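Local structure of B-agarase (Agarivorans gilvus, 5Z6P) at residues Y645-H650 against G682-C687; Q690-M695 against Q745-A750. The protein is a family 50 glycoside hydrolase with agarase activity, which probably cleaves beta-linked galactose units in agarose chains. One frame throughout, in Å; residues are numbered along the deposited sequence.

Contact 1 (Y645-H650 against G682-C687); sequences YKEGLH and GLVTAC
E647 OE1 is gripped by two groups, S195 OG and the backbone N of L196, while the aliphatic part of the same side chain meets V684: E647 CG lies 4.1 Å from V684 CG1. Glutamate suits the place because its extended chain gives a methyl group something apolar to touch and still carries its carboxylate onward to these partners. V684 itself works as a fork. With CG1 anti to the backbone N (chi1 -173°), one methyl turns to E647 and the other, CG2, presses on the backbone of the facing loop. V684 CG2 comes within 3.2 Å of Y645 O, a tight approach for a methyl group, and within 3.7 Å of K646 N. A beta-branched residue can thus offer two methyls to the other loop, one to the E647 side chain and one to the Y645-K646 backbone.

L683 meets Y645 in a CH-pi contact. The L683 CD1 methyl sits over one ring face, 3.6 Å from the centroid of the Y645 ring and 15° off the normal; the ring atom nearest to L683 CD1 is Y645 CG, at 3.5 Å. The phenolic OH of Y645 hydrogen-bonds to E668 OE1. The CB of K646 points away from 682-687, and its NZ hydrogen-bonds to H193 NE2.

Both segments are irregular loops that follow neighbouring parallel strands, 640-643 and 664-668. Loops at the C-terminal ends of such strands are where (beta/alpha)8-barrel glycosidases build their substrate clefts, and here they also meet the carbohydrate-binding-module-like domain.

Contact 2 (Q690-M695 against Q745-A750); sequences QERGQM and QPMVDA
Backbone-level packing joins helices 690-695 and 745-750; the axes of the two segments approach to 7.5 Å and run nearly parallel, at 21°. G693, without a side chain, lets the other helix come close: G693 CA makes a CA-H...O contact with P746 O at 3.5 Å, and G693 O has A750 CB 3.2 Å away. Alanine suits so close an approach, since its single methyl already lies against the G693 carbonyl. P746 CG rests 3.8 Å from Q690 CA; proline is at home in the first turn of a helix, where no earlier carbonyl of the helix awaits its missing N-H.

The second group of contacts is made by M747, chiefly with R692. M747 bends at chi2 and chi3 (-54° and -72°), which curls its thioether back toward 690-695. M747 SD lies 3.6 Å from both R692 CB and G693 N, and also sits over the centre of the R692 guanidinium, 3.9 Å above its plane. Hydrogen bonds from NE to F671 O and from NH2 to G735 O, with a cation-pi contact to Y744, should hold that flat group still under the soft sulfur.

Side-by-side parallel helices following consecutive strands, as here, are characteristic of the outer layer of a (beta/alpha)8 barrel.

Overall arrangement
The two contacts come in series along the chain, contact 1 closing before contact 2 opens, and their centres lie about 13 Å apart. The loop carrying 682-687 runs straight into helix 689-704, so one connection serves both. F671 is shared by both: the side chains of V684 and M695 touch it, and its carbonyl accepts a hydrogen bond from R692 NE. Contact 1 joins loops after strands 640-643 and 664-668; contact 2 pairs helix 689-704 with helix 745-762, which follows strand 709-714. The loop cluster of contact 1 thus continues directly into the helix pair of contact 2, linked by the A686 methyl packing on M695 SD and the hydrogen bond from C687 N to E691 OE1.

Contact 1 (Y645-H650 against G682-C687)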
ATOM      1  N   TYR A 645       2.893   4.222  -3.071  1.00 14.79           N
ATOM      2  CA  TYR A 645       3.760   3.072  -3.240  1.00 12.03           C
ATOM      3  C   TYR A 645       4.391   3.107  -4.620  1.00 14.55           C
ATOM      4  O   TYR A 645       3.971   2.395  -5.522  1.00 18.87           O
ATOM      5  CB  TYR A 645       2.967   1.789  -3.029  1.00 13.44           C
ATOM      6  CG  TYR A 645       2.564   1.555  -1.583  1.00 13.76           C
ATOM      7  CD1 TYR A 645       3.477   1.041  -0.668  1.00 15.02           C
ATOM      8  CD2 TYR A 645       1.285   1.854  -1.131  1.00 12.76           C
ATOM      9  CE1 TYR A 645       3.125   0.807   0.652  1.00 13.43           C
ATOM     10  CE2 TYR A 645       0.929   1.638   0.180  1.00 12.87           C
ATOM     11  CZ  TYR A 645       1.853   1.101   1.072  1.00 15.02           C
ATOM     12  OH  TYR A 645       1.508   0.869   2.381  1.00 14.23           O
ATOM     13  N   LYS A 646       5.382   3.983  -4.778  1.00 14.10           N
ATOM     14  CA  LYS A 646       6.176   4.062  -5.994  1.00 16.54           C
ATOM     15  C   LYS A 646       7.611   4.314  -5.545  1.00 13.98           C
ATOM     16  O   LYS A 646       7.883   4.346  -4.352  1.00 14.64           O
ATOM     17  CB  LYS A 646       5.671   5.173  -6.930  1.00 15.96           C
ATOM     18  CG  LYS A 646       4.203   5.051  -7.372  1.00 11.98           C
ATOM     19  CD  LYS A 646       3.970   3.894  -8.325  1.00 16.78           C
ATOM     20  CE  LYS A 646       2.504   3.455  -8.319  1.00 13.33           C
ATOM     21  NZ  LYS A 646       2.291   2.150  -9.011  1.00 19.89           N
ATOM     22  N   GLU A 647       8.522   4.509  -6.484  1.00 14.61           N
ATOM     23  CA  GLU A 647       9.917   4.692  -6.120  1.00 15.86           C
ATOM     24  C   GLU A 647      10.173   6.060  -5.488  1.00 17.07           C
ATOM     25  O   GLU A 647      11.197   6.259  -4.843  1.00 19.68           O
ATOM     26  CB  GLU A 647      10.809   4.472  -7.336  1.00 16.52           C
ATOM     27  CG  GLU A 647      10.762   3.041  -7.877  1.00 15.80           C
ATOM     28  CD  GLU A 647      11.829   2.750  -8.911  1.00 17.09           C
ATOM     29  OE1 GLU A 647      12.791   3.526  -9.016  1.00 18.26           O
ATOM     30  OE2 GLU A 647      11.712   1.726  -9.611  1.00 20.30           O
ATOM     31  N   GLY A 648       9.227   6.986  -5.663  1.00 17.85           N
ATOM     32  CA  GLY A 648       9.272   8.294  -5.031  1.00 13.71           C
ATOM     33  C   GLY A 648       8.239   9.226  -5.661  1.00 17.36           C
ATOM     34  O   GLY A 648       7.432   8.791  -6.489  1.00 17.37           O
ATOM     35  N   LEU A 649       8.269  10.501  -5.274  1.00 16.52           N
ATOM     36  CA  LEU A 649       7.323  11.500  -5.771  1.00 19.75           C
ATOM     37  C   LEU A 649       7.705  11.954  -7.174  1.00 18.75           C
ATOM     38  O   LEU A 649       8.218  13.058  -7.376  1.00 21.93           O
ATOM     39  CB  LEU A 649       7.245  12.706  -4.819  1.00 16.67           C
ATOM     40  CG  LEU A 649       6.956  12.370  -3.355  1.00 16.65           C
ATOM     41  CD1 LEU A 649       6.841  13.634  -2.496  1.00 13.96           C
ATOM     42  CD2 LEU A 649       5.691  11.526  -3.245  1.00 15.69           C
ATOM     43  N   HIS A 650       7.448  11.078  -8.132  1.00 18.71           N
ATOM     44  CA  HIS A 650       7.691  11.371  -9.526  1.00 18.84           C
ATOM     45  C   HIS A 650       7.019  12.693  -9.919  1.00 19.16           C
ATOM     46  O   HIS A 650       5.858  12.908  -9.598  1.00 16.80           O
ATOM     47  CB  HIS A 650       7.184  10.225 -10.375  1.00 16.79           C
ATOM     48  CG  HIS A 650       7.666  10.261 -11.787  1.00 18.13           C
ATOM     49  ND1 HIS A 650       7.205  11.178 -12.704  1.00 18.42           N
ATOM     50  CD2 HIS A 650       8.557   9.488 -12.440  1.00 19.04           C
ATOM     51  CE1 HIS A 650       7.796  10.971 -13.863  1.00 18.98           C
ATOM     52  NE2 HIS A 650       8.631   9.957 -13.728  1.00 22.84           N
ATOM     53  N   GLY A 682       6.347  -7.417  -2.261  1.00 19.63           N
ATOM     54  CA  GLY A 682       5.491  -6.273  -2.010  1.00 18.63           C
ATOM     55  C   GLY A 682       5.175  -5.420  -3.229  1.00 18.41           C
ATOM     56  O   GLY A 682       5.263  -5.873  -4.364  1.00 19.39           O
ATOM     57  N   LEU A 683       4.810  -4.168  -2.988  1.00 18.50           N
ATOM     58  CA  LEU A 683       4.240  -3.328  -4.045  1.00 17.26           C
ATOM     59  C   LEU A 683       5.322  -2.675  -4.915  1.00 16.45           C
ATOM     60  O   LEU A 683       5.154  -2.489  -6.115  1.00 16.13           O
ATOM     61  CB  LEU A 683       3.341  -2.273  -3.416  1.00 14.81           C
ATOM     62  CG  LEU A 683       2.144  -2.845  -2.650  1.00 16.72           C
ATOM     63  CD1 LEU A 683       1.321  -1.734  -1.996  1.00 14.73           C
ATOM     64  CD2 LEU A 683       1.280  -3.671  -3.575  1.00 18.53           C
ATOM     65  N   VAL A 684       6.425  -2.319  -4.275  1.00 13.63           N
ATOM     66  CA  VAL A 684       7.591  -1.773  -4.949  1.00 14.74           C
ATOM     67  C   VAL A 684       8.799  -2.601  -4.504  1.00 14.34           C
ATOM     68  O   VAL A 684       8.991  -2.822  -3.313  1.00 14.94           O
ATOM     69  CB  VAL A 684       7.797  -0.299  -4.620  1.00 13.91           C
ATOM     70  CG1 VAL A 684       8.918   0.284  -5.466  1.00 12.49           C
ATOM     71  CG2 VAL A 684       6.483   0.486  -4.805  1.00 13.82           C
ATOM     72  N   THR A 685       9.606  -3.061  -5.449  1.00 14.43           N
ATOM     73  CA  THR A 685      10.563  -4.115  -5.141  1.00 15.54           C
ATOM     74  C   THR A 685      12.029  -3.797  -5.449  1.00 16.61           C
ATOM     75  O   THR A 685      12.347  -3.013  -6.339  1.00 17.57           O
ATOM     76  CB  THR A 685      10.182  -5.422  -5.875  1.00 14.84           C
ATOM     77  OG1 THR A 685      10.350  -5.261  -7.285  1.00 20.33           O
ATOM     78  CG2 THR A 685       8.751  -5.785  -5.599  1.00 16.85           C
ATOM     79  N   ALA A 686      12.908  -4.428  -4.673  1.00 14.50           N
ATOM     80  CA  ALA A 686      14.355  -4.311  -4.801  1.00 14.69           C
ATOM     81  C   ALA A 686      14.943  -5.709  -5.025  1.00 17.20           C
ATOM     82  O   ALA A 686      14.254  -6.694  -4.798  1.00 14.07           O
ATOM     83  CB  ALA A 686      14.943  -3.676  -3.563  1.00 15.56           C
ATOM     84  N   CYS A 687      16.207  -5.800  -5.445  1.00 17.45           N
ATOM     85  CA  CYS A 687      16.802  -7.103  -5.725  1.00 20.22           C
ATOM     86  C   CYS A 687      17.442  -7.710  -4.484  1.00 20.39           C
ATOM     87  O   CYS A 687      17.772  -8.886  -4.461  1.00 22.74           O
ATOM     88  CB  CYS A 687      17.850  -7.013  -6.848  1.00 22.04           C
ATOM     89  SG  CYS A 687      19.301  -6.070  -6.426  1.00 22.49           S
TER

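Contact 2 (Q690-M695 against Q745-A750)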
ATOM      1  N   GLN A 690      20.154  -4.879   0.598  1.00 18.67           N
ATOM      2  CA  GLN A 690      20.961  -3.678   0.453  1.00 18.41           C
ATOM      3  C   GLN A 690      20.231  -2.652  -0.413  1.00 16.36           C
ATOM      4  O   GLN A 690      20.227  -1.468  -0.101  1.00 15.78           O
ATOM      5  CB  GLN A 690      22.333  -4.006  -0.141  1.00 17.77           C
ATOM      6  CG  GLN A 690      23.269  -2.823  -0.198  1.00 22.98           C
ATOM      7  CD  GLN A 690      24.546  -3.115  -0.974  1.00 30.95           C
ATOM      8  OE1 GLN A 690      24.670  -4.148  -1.613  1.00 31.77           O
ATOM      9  NE2 GLN A 690      25.501  -2.195  -0.914  1.00 38.68           N
ATOM     10  N   GLU A 691      19.609  -3.114  -1.489  1.00 16.69           N
ATOM     11  CA  GLU A 691      18.924  -2.205  -2.385  1.00 18.33           C
ATOM     12  C   GLU A 691      17.635  -1.635  -1.768  1.00 19.16           C
ATOM     13  O   GLU A 691      17.194  -0.556  -2.150  1.00 17.63           O
ATOM     14  CB  GLU A 691      18.617  -2.877  -3.714  1.00 16.09           C
ATOM     15  CG  GLU A 691      18.115  -1.855  -4.744  1.00 20.31           C
ATOM     16  CD  GLU A 691      18.061  -2.379  -6.165  1.00 17.58           C
ATOM     17  OE1 GLU A 691      17.302  -3.334  -6.452  1.00 17.21           O
ATOM     18  OE2 GLU A 691      18.774  -1.807  -6.999  1.00 19.94           O
ATOM     19  N   ARG A 692      17.047  -2.362  -0.822  1.00 18.52           N
ATOM     20  CA  ARG A 692      15.880  -1.873  -0.100  1.00 16.34           C
ATOM     21  C   ARG A 692      16.189  -0.547   0.584  1.00 17.78           C
ATOM     22  O   ARG A 692      15.422   0.413   0.491  1.00 14.17           O
ATOM     23  CB  ARG A 692      15.419  -2.885   0.944  1.00 14.15           C
ATOM     24  CG  ARG A 692      14.675  -4.100   0.402  1.00 16.34           C
ATOM     25  CD  ARG A 692      14.138  -4.955   1.565  1.00 15.65           C
ATOM     26  NE  ARG A 692      13.098  -4.239   2.304  1.00 13.44           N
ATOM     27  CZ  ARG A 692      12.851  -4.371   3.602  1.00 16.20           C
ATOM     28  NH1 ARG A 692      13.582  -5.200   4.354  1.00 12.67           N
ATOM     29  NH2 ARG A 692      11.874  -3.656   4.157  1.00 12.06           N
ATOM     30  N   GLY A 693      17.308  -0.532   1.297  1.00 16.26           N
ATOM     31  CA  GLY A 693      17.797   0.645   1.968  1.00 16.11           C
ATOM     32  C   GLY A 693      18.118   1.753   0.968  1.00 17.86           C
ATOM     33  O   GLY A 693      17.739   2.890   1.187  1.00 19.23           O
ATOM     34  N   GLN A 694      18.786   1.418  -0.131  1.00 17.11           N
ATOM     35  CA  GLN A 694      19.064   2.413  -1.180  1.00 20.06           C
ATOM     36  C   GLN A 694      17.763   3.027  -1.710  1.00 17.92           C
ATOM     37  O   GLN A 694      17.655   4.247  -1.889  1.00 18.18           O
ATOM     38  CB  GLN A 694      19.853   1.796  -2.344  1.00 19.26           C
ATOM     39  CG  GLN A 694      21.335   1.499  -2.052  1.00 17.77           C
ATOM     40  CD  GLN A 694      21.971   0.564  -3.087  1.00 22.50           C
ATOM     41  OE1 GLN A 694      21.284  -0.200  -3.762  1.00 25.37           O
ATOM     42  NE2 GLN A 694      23.290   0.616  -3.203  1.00 26.30           N
ATOM     43  N   MET A 695      16.772   2.187  -1.957  1.00 17.76           N
ATOM     44  CA  MET A 695      15.539   2.708  -2.514  1.00 15.26           C
ATOM     45  C   MET A 695      14.776   3.521  -1.477  1.00 15.62           C
ATOM     46  O   MET A 695      14.105   4.482  -1.831  1.00 16.54           O
ATOM     47  CB  MET A 695      14.687   1.572  -3.082  1.00 17.05           C
ATOM     48  CG  MET A 695      15.355   0.928  -4.298  1.00 17.82           C
ATOM     49  SD  MET A 695      14.430  -0.419  -5.043  1.00 20.29           S
ATOM     50  CE  MET A 695      13.131   0.505  -5.885  1.00 16.51           C
ATOM     51  N   GLN A 745      19.685  -4.320   8.512  1.00 19.22           N
ATOM     52  CA  GLN A 745      20.722  -3.297   8.667  1.00 20.52           C
ATOM     53  C   GLN A 745      20.712  -2.200   7.591  1.00 19.30           C
ATOM     54  O   GLN A 745      20.895  -1.036   7.922  1.00 19.29           O
ATOM     55  CB  GLN A 745      22.108  -3.937   8.721  1.00 18.79           C
ATOM     56  CG  GLN A 745      23.166  -2.997   9.290  1.00 18.84           C
ATOM     57  CD  GLN A 745      22.792  -2.458  10.652  1.00 23.05           C
ATOM     58  OE1 GLN A 745      22.472  -3.212  11.567  1.00 29.51           O
ATOM     59  NE2 GLN A 745      22.828  -1.144  10.795  1.00 23.55           N
ATOM     60  N   PRO A 746      20.515  -2.557   6.310  1.00 17.86           N
ATOM     61  CA  PRO A 746      20.493  -1.447   5.349  1.00 18.38           C
ATOM     62  C   PRO A 746      19.275  -0.515   5.507  1.00 17.31           C
ATOM     63  O   PRO A 746      19.379   0.633   5.116  1.00 15.08           O
ATOM     64  CB  PRO A 746      20.461  -2.152   3.987  1.00 15.08           C
ATOM     65  CG  PRO A 746      20.952  -3.550   4.261  1.00 16.09           C
ATOM     66  CD  PRO A 746      20.452  -3.865   5.633  1.00 16.78           C
ATOM     67  N   MET A 747      18.162  -0.995   6.068  1.00 15.92           N
ATOM     68  CA  MET A 747      17.020  -0.116   6.314  1.00 16.52           C
ATOM     69  C   MET A 747      17.384   0.873   7.410  1.00 17.28           C
ATOM     70  O   MET A 747      17.202   2.079   7.251  1.00 18.55           O
ATOM     71  CB  MET A 747      15.755  -0.908   6.693  1.00 13.88           C
ATOM     72  CG  MET A 747      15.270  -1.848   5.608  1.00 14.00           C
ATOM     73  SD  MET A 747      15.009  -1.070   4.001  1.00 17.98           S
ATOM     74  CE  MET A 747      13.516  -0.111   4.350  1.00 13.09           C
ATOM     75  N   VAL A 748      17.906   0.351   8.514  1.00 17.74           N
ATOM     76  CA  VAL A 748      18.382   1.174   9.620  1.00 18.18           C
ATOM     77  C   VAL A 748      19.428   2.196   9.160  1.00 18.03           C
ATOM     78  O   VAL A 748      19.366   3.378   9.525  1.00 19.60           O
ATOM     79  CB  VAL A 748      18.997   0.306  10.739  1.00 18.84           C
ATOM     80  CG1 VAL A 748      19.595   1.178  11.826  1.00 18.44           C
ATOM     81  CG2 VAL A 748      17.953  -0.630  11.320  1.00 18.12           C
ATOM     82  N   ASP A 749      20.378   1.749   8.350  1.00 18.53           N
ATOM     83  CA  ASP A 749      21.433   2.649   7.902  1.00 18.62           C
ATOM     84  C   ASP A 749      20.864   3.738   6.981  1.00 17.88           C
ATOM     85  O   ASP A 749      21.229   4.896   7.091  1.00 22.34           O
ATOM     86  CB  ASP A 749      22.547   1.899   7.176  1.00 17.91           C
ATOM     87  CG  ASP A 749      23.353   0.961   8.085  1.00 21.14           C
ATOM     88  OD1 ASP A 749      23.215   0.957   9.330  1.00 20.73           O
ATOM     89  OD2 ASP A 749      24.140   0.204   7.511  1.00 25.22           O
ATOM     90  N   ALA A 750      19.995   3.353   6.057  1.00 18.73           N
ATOM     91  CA  ALA A 750      19.347   4.329   5.185  1.00 19.73           C
ATOM     92  C   ALA A 750      18.527   5.334   5.994  1.00 19.95           C
ATOM     93  O   ALA A 750      18.621   6.533   5.771  1.00 20.77           O
ATOM     94  CB  ALA A 750      18.479   3.632   4.165  1.00 18.34           C
TER